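Local coordinates for protein alpha-1,2-mannosidase (Bacteroides thetaiotaomicron, PDB 2WW2) that hydrolyses alpha-mannosides as a calcium-dependent, inverting glycoside hydrolase of family GH92 in a human gut symbiont, at residues N27-V32 against M38-P43; E265-Y270 against R293-P298. One frame throughout, in Å; residues are numbered along the deposited sequence.

How the interactions relate
Interaction 1 comes first along the chain, in the N-terminal domain of the GH92 enzyme, where a loop folds back on the start of strand 40-44. Interaction 2 follows in the catalytic domain and sets helix 256-271 against the end of helix 281-294. Their centres lie about 13 Å apart and the two touch directly. The Phe40 ring meets the carbonyl oxygen of Leu296 and the Phe297 ring, while Arg293 NH1 probably donates a hydrogen bond to Asn27 O at 3.3 Å. Together they join the N-terminal and catalytic parts at this point, through apolar packing and one probable polar link.

Interaction 1 of 2, residues N27-V32 against M38-P43; sequences NTYPAV and MNFWSP
Val32 and Trp41 form a single antiparallel bridge, a hydrogen-bonded pair, by which the loop 27-32 turns back onto strand 40-44 at the start of the family's beta-rich N-terminal domain. Val32 N donates to Trp41 O at 2.8 Å, nearly straight at 170°; the return bond from Trp41 N to Val32 O is 3.0 Å and more bent. Beside this pair the side chains approach through their beta carbons, Val32 CB lying 4.2 Å from Trp41 CB, while the indole itself leads away from the loop.

Before the bridge the loop kinks at Pro30, the centre of an inverse gamma turn closed by a weak bond from Ala31 N to Tyr29 O. The kink lets the pyrrolidines of Pro30 and Pro43 reach toward each other and meet through their CG atoms, Pro30 CG lying 3.6 Å from Pro43 CG. Tyr29 holds CG between its backbone N and carbonyl carbon (chi1 66°), and its CB and CD1 rest against the Ser42 side chain. The hydroxyl end of the phenol comes in the plane of the Phe40 ring, at its edge, with Tyr29 OH 3.7 Å from Phe40 CD2. The two side chains cross at about a right angle. Ala31 CB also nears this ring, obliquely.

Further residues surround and hold these groups. Tyr29 OH is hydrogen-bonded to Gln69 O, and Phe40 makes a cation-pi contact with Arg299 from the catalytic domain. Strand 60-67 pairs with the backbone of Phe40 and Ser42. Although Ser42 OG lies only 3.4 Å from Tyr29 CB, its hydrogen bond goes to its own neighbour: OG, anti to the backbone N (chi1 176°), donates to Pro43 O at 2.8 Å, somewhat tilted from the carbonyl plane.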
ATOM      1  N   ASN A  27      11.564  -4.965 -24.392  1.00 19.80           N
ATOM      2  CA  ASN A  27      10.987  -5.024 -25.734  1.00 19.17           C
ATOM      3  C   ASN A  27       9.675  -5.801 -25.765  1.00 19.52           C
ATOM      4  O   ASN A  27       9.443  -6.675 -24.955  1.00 20.16           O
ATOM      5  CB  ASN A  27      11.956  -5.715 -26.706  1.00 19.28           C
ATOM      6  CG  ASN A  27      12.837  -4.732 -27.474  1.00 17.93           C
ATOM      7  OD1 ASN A  27      12.496  -3.544 -27.663  1.00 13.18           O
ATOM      8  ND2 ASN A  27      13.974  -5.236 -27.937  1.00 17.04           N
ATOM      9  N   THR A  28       8.830  -5.517 -26.741  1.00 19.45           N
ATOM     10  CA  THR A  28       7.572  -6.244 -26.837  1.00 18.96           C
ATOM     11  C   THR A  28       7.321  -6.779 -28.232  1.00 17.48           C
ATOM     12  O   THR A  28       6.186  -7.160 -28.533  1.00 19.19           O
ATOM     13  CB  THR A  28       6.354  -5.368 -26.424  1.00 19.16           C
ATOM     14  OG1 THR A  28       6.220  -4.273 -27.338  1.00 20.35           O
ATOM     15  CG2 THR A  28       6.502  -4.817 -24.977  1.00 20.52           C
ATOM     16  N   TYR A  29       8.345  -6.847 -29.084  1.00 14.91           N
ATOM     17  CA  TYR A  29       8.066  -7.231 -30.479  1.00 11.88           C
ATOM     18  C   TYR A  29       8.359  -8.695 -30.811  1.00 10.36           C
ATOM     19  O   TYR A  29       9.313  -9.275 -30.312  1.00 10.16           O
ATOM     20  CB  TYR A  29       8.733  -6.283 -31.498  1.00 10.48           C
ATOM     21  CG  TYR A  29      10.258  -6.279 -31.560  1.00 10.62           C
ATOM     22  CD1 TYR A  29      10.951  -7.168 -32.384  1.00  7.61           C
ATOM     23  CD2 TYR A  29      10.996  -5.363 -30.815  1.00 10.01           C
ATOM     24  CE1 TYR A  29      12.359  -7.131 -32.482  1.00  8.50           C
ATOM     25  CE2 TYR A  29      12.397  -5.313 -30.895  1.00 10.78           C
ATOM     26  CZ  TYR A  29      13.065  -6.198 -31.730  1.00  8.93           C
ATOM     27  OH  TYR A  29      14.445  -6.163 -31.820  1.00  9.63           O
ATOM     28  N   PRO A  30       7.530  -9.286 -31.685  1.00  8.74           N
ATOM     29  CA  PRO A  30       7.677 -10.716 -31.998  1.00  8.67           C
ATOM     30  C   PRO A  30       8.789 -10.957 -33.031  1.00  8.53           C
ATOM     31  O   PRO A  30       8.521 -11.135 -34.211  1.00  8.60           O
ATOM     32  CB  PRO A  30       6.306 -11.097 -32.563  1.00  8.03           C
ATOM     33  CG  PRO A  30       5.803  -9.783 -33.204  1.00  8.36           C
ATOM     34  CD  PRO A  30       6.356  -8.667 -32.328  1.00  7.94           C
ATOM     35  N   ALA A  31      10.038 -10.937 -32.585  1.00  7.86           N
ATOM     36  CA  ALA A  31      11.189 -10.972 -33.485  1.00  7.70           C
ATOM     37  C   ALA A  31      11.244 -12.237 -34.355  1.00  8.02           C
ATOM     38  O   ALA A  31      11.229 -13.378 -33.856  1.00  8.21           O
ATOM     39  CB  ALA A  31      12.466 -10.839 -32.682  1.00  7.56           C
ATOM     40  N   VAL A  32      11.318 -12.019 -35.659  1.00  8.09           N
ATOM     41  CA  VAL A  32      11.583 -13.085 -36.621  1.00  7.89           C
ATOM     42  C   VAL A  32      13.092 -13.069 -36.894  1.00  8.05           C
ATOM     43  O   VAL A  32      13.663 -12.044 -37.316  1.00  8.22           O
ATOM     44  CB  VAL A  32      10.813 -12.844 -37.914  1.00  7.41           C
ATOM     45  CG1 VAL A  32      11.145 -13.935 -38.966  1.00  7.91           C
ATOM     46  CG2 VAL A  32       9.310 -12.814 -37.619  1.00  8.01           C
ATOM     47  N   MET A  38      22.272 -10.941 -37.181  1.00  7.28           N
ATOM     48  CA  MET A  38      22.642  -9.538 -37.354  1.00  7.79           C
ATOM     49  C   MET A  38      21.429  -8.663 -37.625  1.00  7.52           C
ATOM     50  O   MET A  38      21.358  -7.562 -37.117  1.00  8.38           O
ATOM     51  CB  MET A  38      23.648  -9.374 -38.502  1.00  7.64           C
ATOM     52  CG  MET A  38      24.143  -7.915 -38.661  1.00  9.19           C
ATOM     53  SD  MET A  38      25.378  -7.774 -39.982  1.00 13.12           S
ATOM     54  CE  MET A  38      24.322  -7.505 -41.387  1.00 10.61           C
ATOM     55  N   ASN A  39      20.462  -9.156 -38.403  1.00  7.28           N
ATOM     56  CA  ASN A  39      19.260  -8.373 -38.673  1.00  7.49           C
ATOM     57  C   ASN A  39      18.049  -9.148 -38.166  1.00  7.28           C
ATOM     58  O   ASN A  39      17.951 -10.361 -38.419  1.00  7.73           O
ATOM     59  CB  ASN A  39      19.088  -8.099 -40.182  1.00  7.48           C
ATOM     60  CG  ASN A  39      20.260  -7.325 -40.796  1.00  9.66           C
ATOM     61  OD1 ASN A  39      20.740  -7.649 -41.912  1.00 13.23           O
ATOM     62  ND2 ASN A  39      20.703  -6.296 -40.109  1.00  5.46           N
ATOM     63  N   PHE A  40      17.160  -8.476 -37.445  1.00  6.64           N
ATOM     64  CA  PHE A  40      15.866  -9.080 -37.046  1.00  6.99           C
ATOM     65  C   PHE A  40      14.771  -8.466 -37.884  1.00  7.36           C
ATOM     66  O   PHE A  40      14.956  -7.379 -38.456  1.00  6.84           O
ATOM     67  CB  PHE A  40      15.501  -8.801 -35.592  1.00  7.10           C
ATOM     68  CG  PHE A  40      16.431  -9.428 -34.558  1.00  8.02           C
ATOM     69  CD1 PHE A  40      17.342 -10.419 -34.912  1.00  7.77           C
ATOM     70  CD2 PHE A  40      16.344  -9.025 -33.216  1.00  7.81           C
ATOM     71  CE1 PHE A  40      18.189 -11.003 -33.959  1.00  9.29           C
ATOM     72  CE2 PHE A  40      17.185  -9.600 -32.230  1.00  8.76           C
ATOM     73  CZ  PHE A  40      18.106 -10.576 -32.600  1.00  8.48           C
ATOM     74  N   TRP A  41      13.616  -9.132 -37.922  1.00  6.55           N
ATOM     75  CA  TRP A  41      12.459  -8.611 -38.652  1.00  7.49           C
ATOM     76  C   TRP A  41      11.253  -8.607 -37.714  1.00  7.58           C
ATOM     77  O   TRP A  41      11.135  -9.485 -36.849  1.00  7.66           O
ATOM     78  CB  TRP A  41      12.196  -9.432 -39.944  1.00  7.53           C
ATOM     79  CG  TRP A  41      13.235  -9.078 -40.994  1.00  8.29           C
ATOM     80  CD1 TRP A  41      14.526  -9.557 -41.081  1.00  7.29           C
ATOM     81  CD2 TRP A  41      13.095  -8.101 -42.029  1.00  7.67           C
ATOM     82  NE1 TRP A  41      15.182  -8.929 -42.132  1.00  8.84           N
ATOM     83  CE2 TRP A  41      14.326  -8.033 -42.719  1.00  8.56           C
ATOM     84  CE3 TRP A  41      12.039  -7.271 -42.441  1.00  9.89           C
ATOM     85  CZ2 TRP A  41      14.521  -7.191 -43.817  1.00  9.03           C
ATOM     86  CZ3 TRP A  41      12.243  -6.428 -43.529  1.00  9.66           C
ATOM     87  CH2 TRP A  41      13.469  -6.399 -44.199  1.00 10.42           C
ATOM     88  N   SER A  42      10.378  -7.611 -37.858  1.00  7.82           N
ATOM     89  CA  SER A  42       9.158  -7.552 -37.021  1.00  7.62           C
ATOM     90  C   SER A  42       8.047  -6.766 -37.704  1.00  6.84           C
ATOM     91  O   SER A  42       8.316  -5.795 -38.393  1.00  6.67           O
ATOM     92  CB  SER A  42       9.515  -6.819 -35.703  1.00  7.80           C
ATOM     93  OG  SER A  42       8.386  -6.619 -34.850  1.00  9.48           O
ATOM     94  N   PRO A  43       6.790  -7.124 -37.431  1.00  6.08           N
ATOM     95  CA  PRO A  43       5.688  -6.231 -37.738  1.00  5.93           C
ATOM     96  C   PRO A  43       5.824  -4.917 -36.968  1.00  6.63           C
ATOM     97  O   PRO A  43       6.387  -4.879 -35.841  1.00  7.04           O
ATOM     98  CB  PRO A  43       4.446  -6.996 -37.223  1.00  6.48           C
ATOM     99  CG  PRO A  43       5.006  -7.921 -36.147  1.00  5.07           C
ATOM    100  CD  PRO A  43       6.353  -8.330 -36.701  1.00  6.24           C
TER

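Interaction 2 of 2, residues E265-Y270 against R293-P298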
ATOM      1  N   GLU A 265      14.822 -25.212 -38.536  1.00  9.45           N
ATOM      2  CA  GLU A 265      15.889 -26.156 -38.205  1.00 10.24           C
ATOM      3  C   GLU A 265      16.941 -25.525 -37.293  1.00  9.68           C
ATOM      4  O   GLU A 265      17.378 -26.141 -36.326  1.00  8.59           O
ATOM      5  CB  GLU A 265      16.543 -26.719 -39.469  1.00 11.21           C
ATOM      6  CG  GLU A 265      17.678 -27.683 -39.168  1.00 14.72           C
ATOM      7  CD  GLU A 265      18.170 -28.383 -40.407  1.00 22.35           C
ATOM      8  OE1 GLU A 265      18.665 -27.694 -41.320  1.00 25.53           O
ATOM      9  OE2 GLU A 265      18.061 -29.624 -40.471  1.00 25.99           O
ATOM     10  N   GLN A 266      17.335 -24.284 -37.574  1.00  8.54           N
ATOM     11  CA  GLN A 266      18.287 -23.607 -36.688  1.00  8.88           C
ATOM     12  C   GLN A 266      17.746 -23.475 -35.260  1.00  8.10           C
ATOM     13  O   GLN A 266      18.441 -23.774 -34.277  1.00  7.38           O
ATOM     14  CB  GLN A 266      18.647 -22.230 -37.253  1.00  8.88           C
ATOM     15  CG  GLN A 266      19.481 -22.335 -38.529  1.00 11.65           C
ATOM     16  CD  GLN A 266      20.785 -23.098 -38.280  1.00 13.37           C
ATOM     17  OE1 GLN A 266      21.582 -22.711 -37.421  1.00 15.85           O
ATOM     18  NE2 GLN A 266      20.992 -24.188 -39.008  1.00 13.07           N
ATOM     19  N   TRP A 267      16.506 -23.009 -35.125  1.00  7.22           N
ATOM     20  CA  TRP A 267      15.948 -22.869 -33.782  1.00  7.18           C
ATOM     21  C   TRP A 267      15.863 -24.227 -33.076  1.00  7.71           C
ATOM     22  O   TRP A 267      16.211 -24.346 -31.899  1.00  7.38           O
ATOM     23  CB  TRP A 267      14.589 -22.178 -33.812  1.00  6.96           C
ATOM     24  CG  TRP A 267      14.753 -20.692 -33.955  1.00  6.55           C
ATOM     25  CD1 TRP A 267      14.531 -19.941 -35.080  1.00  7.17           C
ATOM     26  CD2 TRP A 267      15.214 -19.790 -32.947  1.00  7.25           C
ATOM     27  NE1 TRP A 267      14.822 -18.618 -34.823  1.00  7.04           N
ATOM     28  CE2 TRP A 267      15.244 -18.502 -33.521  1.00  6.47           C
ATOM     29  CE3 TRP A 267      15.622 -19.949 -31.607  1.00  7.52           C
ATOM     30  CZ2 TRP A 267      15.672 -17.378 -32.816  1.00  6.90           C
ATOM     31  CZ3 TRP A 267      16.013 -18.826 -30.894  1.00  8.09           C
ATOM     32  CH2 TRP A 267      16.042 -17.557 -31.505  1.00  8.14           C
ATOM     33  N   ASN A 268      15.425 -25.257 -33.788  1.00  7.25           N
ATOM     34  CA  ASN A 268      15.350 -26.559 -33.145  1.00  8.00           C
ATOM     35  C   ASN A 268      16.732 -27.039 -32.681  1.00  8.36           C
ATOM     36  O   ASN A 268      16.865 -27.642 -31.615  1.00  8.49           O
ATOM     37  CB  ASN A 268      14.690 -27.586 -34.069  1.00  8.01           C
ATOM     38  CG  ASN A 268      13.175 -27.467 -34.061  1.00  8.30           C
ATOM     39  OD1 ASN A 268      12.592 -27.085 -33.053  1.00  8.30           O
ATOM     40  ND2 ASN A 268      12.535 -27.808 -35.169  1.00  7.57           N
ATOM     41  N   ASN A 269      17.754 -26.788 -33.498  1.00  8.59           N
ATOM     42  CA  ASN A 269      19.127 -27.155 -33.134  1.00  8.96           C
ATOM     43  C   ASN A 269      19.597 -26.456 -31.852  1.00  8.30           C
ATOM     44  O   ASN A 269      20.118 -27.097 -30.934  1.00  7.40           O
ATOM     45  CB  ASN A 269      20.098 -26.839 -34.286  1.00  9.63           C
ATOM     46  CG  ASN A 269      19.972 -27.829 -35.466  1.00 13.70           C
ATOM     47  OD1 ASN A 269      19.293 -28.863 -35.368  1.00 16.09           O
ATOM     48  ND2 ASN A 269      20.649 -27.522 -36.572  1.00 15.66           N
ATOM     49  N   TYR A 270      19.448 -25.139 -31.804  1.00  7.20           N
ATOM     50  CA  TYR A 270      19.930 -24.370 -30.652  1.00  7.71           C
ATOM     51  C   TYR A 270      19.039 -24.549 -29.416  1.00  7.47           C
ATOM     52  O   TYR A 270      19.554 -24.745 -28.307  1.00  7.84           O
ATOM     53  CB  TYR A 270      20.123 -22.885 -31.008  1.00  6.33           C
ATOM     54  CG  TYR A 270      21.366 -22.661 -31.864  1.00  9.01           C
ATOM     55  CD1 TYR A 270      22.628 -22.629 -31.287  1.00 10.02           C
ATOM     56  CD2 TYR A 270      21.271 -22.514 -33.245  1.00 10.55           C
ATOM     57  CE1 TYR A 270      23.773 -22.449 -32.067  1.00 12.07           C
ATOM     58  CE2 TYR A 270      22.403 -22.347 -34.030  1.00 12.35           C
ATOM     59  CZ  TYR A 270      23.640 -22.311 -33.433  1.00 13.70           C
ATOM     60  OH  TYR A 270      24.743 -22.126 -34.213  1.00 12.61           O
ATOM     61  N   ARG A 293      14.020 -16.130 -26.300  1.00 10.02           N
ATOM     62  CA  ARG A 293      14.284 -14.727 -26.003  1.00 11.97           C
ATOM     63  C   ARG A 293      15.748 -14.575 -25.617  1.00 12.04           C
ATOM     64  O   ARG A 293      16.403 -13.590 -25.949  1.00 11.54           O
ATOM     65  CB  ARG A 293      13.345 -14.229 -24.882  1.00 12.79           C
ATOM     66  CG  ARG A 293      13.306 -12.715 -24.695  1.00 18.17           C
ATOM     67  CD  ARG A 293      12.310 -12.266 -23.599  1.00 22.39           C
ATOM     68  NE  ARG A 293      12.348 -10.815 -23.397  1.00 26.95           N
ATOM     69  CZ  ARG A 293      11.295 -10.005 -23.513  1.00 28.07           C
ATOM     70  NH1 ARG A 293      11.437  -8.702 -23.308  1.00 28.08           N
ATOM     71  NH2 ARG A 293      10.092 -10.495 -23.817  1.00 26.34           N
ATOM     72  N   THR A 294      16.282 -15.581 -24.932  1.00 12.01           N
ATOM     73  CA  THR A 294      17.648 -15.505 -24.450  1.00 11.20           C
ATOM     74  C   THR A 294      18.693 -15.657 -25.568  1.00 10.91           C
ATOM     75  O   THR A 294      19.820 -15.160 -25.446  1.00  9.84           O
ATOM     76  CB  THR A 294      17.890 -16.588 -23.375  1.00 12.37           C
ATOM     77  OG1 THR A 294      16.969 -16.395 -22.287  1.00 11.98           O
ATOM     78  CG2 THR A 294      19.306 -16.529 -22.879  1.00 12.46           C
ATOM     79  N   LEU A 295      18.339 -16.329 -26.660  1.00  9.10           N
ATOM     80  CA  LEU A 295      19.291 -16.537 -27.756  1.00  9.73           C
ATOM     81  C   LEU A 295      19.303 -15.433 -28.841  1.00  9.49           C
ATOM     82  O   LEU A 295      19.938 -15.594 -29.883  1.00 10.08           O
ATOM     83  CB  LEU A 295      19.024 -17.878 -28.448  1.00  8.90           C
ATOM     84  CG  LEU A 295      19.011 -19.129 -27.554  1.00 10.80           C
ATOM     85  CD1 LEU A 295      19.004 -20.369 -28.436  1.00  9.73           C
ATOM     86  CD2 LEU A 295      20.216 -19.147 -26.592  1.00  9.39           C
ATOM     87  N   LEU A 296      18.566 -14.359 -28.616  1.00  9.14           N
ATOM     88  CA  LEU A 296      18.511 -13.257 -29.581  1.00  9.34           C
ATOM     89  C   LEU A 296      19.684 -12.280 -29.473  1.00  9.88           C
ATOM     90  O   LEU A 296      20.251 -11.880 -30.496  1.00 10.43           O
ATOM     91  CB  LEU A 296      17.191 -12.497 -29.446  1.00  8.97           C
ATOM     92  CG  LEU A 296      15.924 -13.276 -29.837  1.00  9.86           C
ATOM     93  CD1 LEU A 296      14.669 -12.455 -29.487  1.00 10.24           C
ATOM     94  CD2 LEU A 296      15.933 -13.697 -31.316  1.00  8.73           C
ATOM     95  N   PHE A 297      20.039 -11.880 -28.249  1.00  9.84           N
ATOM     96  CA  PHE A 297      21.055 -10.819 -28.028  1.00  9.53           C
ATOM     97  C   PHE A 297      22.205 -11.370 -27.187  1.00  9.56           C
ATOM     98  O   PHE A 297      22.019 -12.328 -26.446  1.00 10.56           O
ATOM     99  CB  PHE A 297      20.452  -9.635 -27.247  1.00 10.11           C
ATOM    100  CG  PHE A 297      19.266  -8.981 -27.915  1.00  9.69           C
ATOM    101  CD1 PHE A 297      19.450  -7.872 -28.739  1.00 11.41           C
ATOM    102  CD2 PHE A 297      17.980  -9.442 -27.684  1.00 11.23           C
ATOM    103  CE1 PHE A 297      18.367  -7.234 -29.340  1.00 10.14           C
ATOM    104  CE2 PHE A 297      16.871  -8.820 -28.288  1.00 12.81           C
ATOM    105  CZ  PHE A 297      17.068  -7.718 -29.119  1.00 10.35           C
ATOM    106  N   PRO A 298      23.408 -10.785 -27.306  1.00  9.45           N
ATOM    107  CA  PRO A 298      23.712  -9.723 -28.264  1.00  8.70           C
ATOM    108  C   PRO A 298      23.733 -10.280 -29.679  1.00  8.66           C
ATOM    109  O   PRO A 298      23.970 -11.484 -29.885  1.00  8.47           O
ATOM    110  CB  PRO A 298      25.119  -9.267 -27.843  1.00  8.29           C
ATOM    111  CG  PRO A 298      25.761 -10.550 -27.300  1.00  9.22           C
ATOM    112  CD  PRO A 298      24.595 -11.199 -26.528  1.00  8.96           C
TER
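Trp267 reaches from helix 256-271 and brings the far end of its six-membered ring against Leu295 and Leu296, the residues that follow helix 281-294. The two leucines meet different parts of that ring. Leu296 lies across the indole at about a right angle and brings CD2 to the ring edge, near its plane, 3.9 Å from Trp267 CH2 and almost as close to CZ2. Leu295 instead runs past the indole in the opposite direction, and its CB approaches Trp267 CZ3 obliquely at 4.0 Å.

Beyond the indole, the CD1 branch of Leu295 continues to Tyr270, three residues further along helix 256-271, where it rests 3.8 Å from Tyr270 CB. With CG anti to its own carbonyl carbon (chi1 -55°) and CD1 extended (chi2 -169°), Leu295 can touch both aromatic residues. Tyr270 takes part through its beta carbon alone; its ring leads away from the leucine and meets Trp36 edge to face.

Contact between the segments is wholly apolar and small, burying 186 Å² in all. The one polar atom of the indole, Trp267 NE1, is satisfied from the N-terminal domain by a hydrogen bond to Ala33 O, which restrains the turn of the ring. Tyr292, three residues before Leu295 on helix 281-294, adds its ring against the indole.

Leu295 is where the chain leaves helical geometry, and its backbone bonds to Trp36. The packing thus joins helix 256-271 to the end of helix 281-294 just before strand 299-304, with Leu295 also touching Phe342 of helix 338-345 and Tyr270 touching Glu348 of helix 347-364.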